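Local coordinates for regulating synaptic membrane exocytosis protein 2 (Rattus norvegicus, PDB 2CJS), which probably scaffolds neurotransmitter release at synapses, its zinc-finger domain binding partner proteins of the exocytotic machinery, at residues Lys19-Asp22 against Gly23-His26. Sequence-based numbering, arbitrary orientation.
With EDO (1,2-ethanediol), chain O; EDO (1,2-ethanediol), chain D.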
loop_
_atom_site.group_PDB
_atom_site.type_symbol
_atom_site.label_atom_id
_atom_site.label_comp_id
_atom_site.label_asym_id
_atom_site.label_seq_id
_atom_site.Cartn_x
_atom_site.Cartn_y
_atom_site.Cartn_z
ATOM N N LYS C 19 12.425 -6.774 -2.986
ATOM C CA LYS C 19 13.026 -6.214 -1.792
ATOM C C LYS C 19 11.907 -5.651 -0.923
ATOM O O LYS C 19 10.936 -5.028 -1.415
ATOM C CB LYS C 19 13.979 -5.105 -2.162
ATOM C CG LYS C 19 15.272 -5.589 -2.870
ATOM C CD LYS C 19 16.146 -4.327 -3.090
ATOM C CE LYS C 19 17.402 -4.791 -3.881
ATOM N NZ LYS C 19 18.364 -3.661 -4.075
ATOM N N PHE C 20 12.026 -5.865 0.383
ATOM C CA PHE C 20 10.985 -5.322 1.275
ATOM C C PHE C 20 11.323 -3.952 1.847
ATOM O O PHE C 20 12.411 -3.784 2.446
ATOM C CB PHE C 20 10.818 -6.239 2.495
ATOM C CG PHE C 20 10.400 -7.650 2.134
ATOM C CD1 PHE C 20 9.160 -7.885 1.587
ATOM C CD2 PHE C 20 11.227 -8.740 2.443
ATOM C CE1 PHE C 20 8.730 -9.217 1.229
ATOM C CE2 PHE C 20 10.790 -10.049 2.139
ATOM C CZ PHE C 20 9.504 -10.251 1.523
ATOM N N ALA C 21 10.361 -3.024 1.773
ATOM C CA ALA C 21 10.459 -1.793 2.606
ATOM C C ALA C 21 10.322 -2.215 4.069
ATOM O O ALA C 21 9.839 -3.289 4.365
ATOM C CB ALA C 21 9.373 -0.781 2.223
ATOM N N ASP C 22 10.810 -1.391 4.991
ATOM C CA ASP C 22 10.761 -1.782 6.402
ATOM C C ASP C 22 9.368 -2.208 6.857
ATOM O O ASP C 22 8.395 -1.509 6.634
ATOM C CB ASP C 22 11.190 -0.590 7.271
ATOM C CG ASP C 22 12.699 -0.287 7.185
ATOM O OD1 ASP C 22 13.435 -1.016 6.489
ATOM O OD2 ASP C 22 13.121 0.690 7.847
ATOM N N GLY C 23 9.285 -3.348 7.514
ATOM C CA GLY C 23 7.986 -3.821 8.067
ATOM C C GLY C 23 7.067 -4.462 7.034
ATOM O O GLY C 23 6.022 -5.043 7.405
ATOM N N CYS C 24 7.478 -4.483 5.762
ATOM C CA CYS C 24 6.642 -5.095 4.700
ATOM C C CYS C 24 6.966 -6.585 4.457
ATOM O O CYS C 24 7.987 -7.118 4.978
ATOM C CB CYS C 24 6.698 -4.270 3.417
ATOM S SG CYS C 24 6.096 -2.552 3.630
ATOM N N GLY C 25 6.091 -7.263 3.730
ATOM C CA GLY C 25 6.210 -8.707 3.625
ATOM C C GLY C 25 5.391 -9.437 4.672
ATOM O O GLY C 25 4.822 -8.799 5.631
ATOM N N HIS C 26 5.188 -10.744 4.434
ATOM C CA HIS C 26 4.452 -11.544 5.408
ATOM C C HIS C 26 5.232 -12.803 5.733
ATOM O O HIS C 26 5.847 -13.372 4.850
ATOM C CB HIS C 26 3.077 -11.923 4.826
ATOM C CG HIS C 26 2.213 -10.720 4.645
ATOM N ND1 HIS C 26 2.217 -9.999 3.484
ATOM C CD2 HIS C 26 1.420 -10.042 5.517
ATOM C CE1 HIS C 26 1.422 -8.942 3.617
ATOM N NE2 HIS C 26 0.927 -8.948 4.836
HETATM C C1 EDO O . 12.090 -5.644 7.032
HETATM O O1 EDO O . 11.547 -4.854 8.133
HETATM C C2 EDO O . 11.077 -6.367 6.119
HETATM O O2 EDO O . 9.839 -6.653 6.768
HETATM C C1 EDO D . 1.838 -4.856 3.040
HETATM O O1 EDO D . 1.985 -5.147 4.432
HETATM C C2 EDO D . 3.197 -5.025 2.381
HETATM O O2 EDO D . 3.725 -6.330 2.591
#
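A type II beta turn from Ala21 to Cys24 reverses the chain in the loop between strands 19-20 and 26-27 of this RIM2-alpha zinc finger, and the Phe20 ring packs against the backbone where it leaves the turn. One fairly straight hydrogen bond (N-H...O 159°) closes the turn, Cys24 N to Ala21 O at 3.0 Å. Gly23 takes the positive phi (79°) of the turn's third position, where a CB would run into Asp22 O. On the turn's flank, Cys24 SG, set beside its own backbone N (chi1 -60°), lies 4.0 Å from Ala21 CB. This cysteine is not a zinc ligand. The returning backbone lies obliquely to the Phe20 ring, with CE1 3.5 Å from Gly25 CA and CD1 3.7 Å from Cys24 O. A CB on Gly25 would collide with Phe20 CE1 and, at these backbone angles, with the Cys24 carbonyl oxygen. Beyond the turn, the same ring touches Cys12 and Cys36, two ligands of one zinc ion, while Lys19 and Phe20 pair in a parallel ladder with a strand of another protein's chain. Were Phe20 cut back to alanine, a gap would probably open between Gly25 CA and those two cysteines. A 1,2-ethanediol, probably from the crystallisation liquor, bridges the loop: Gly23 N donates to its O1 at 2.8 Å, and its O2 donates to Cys24 O at 2.6 Å.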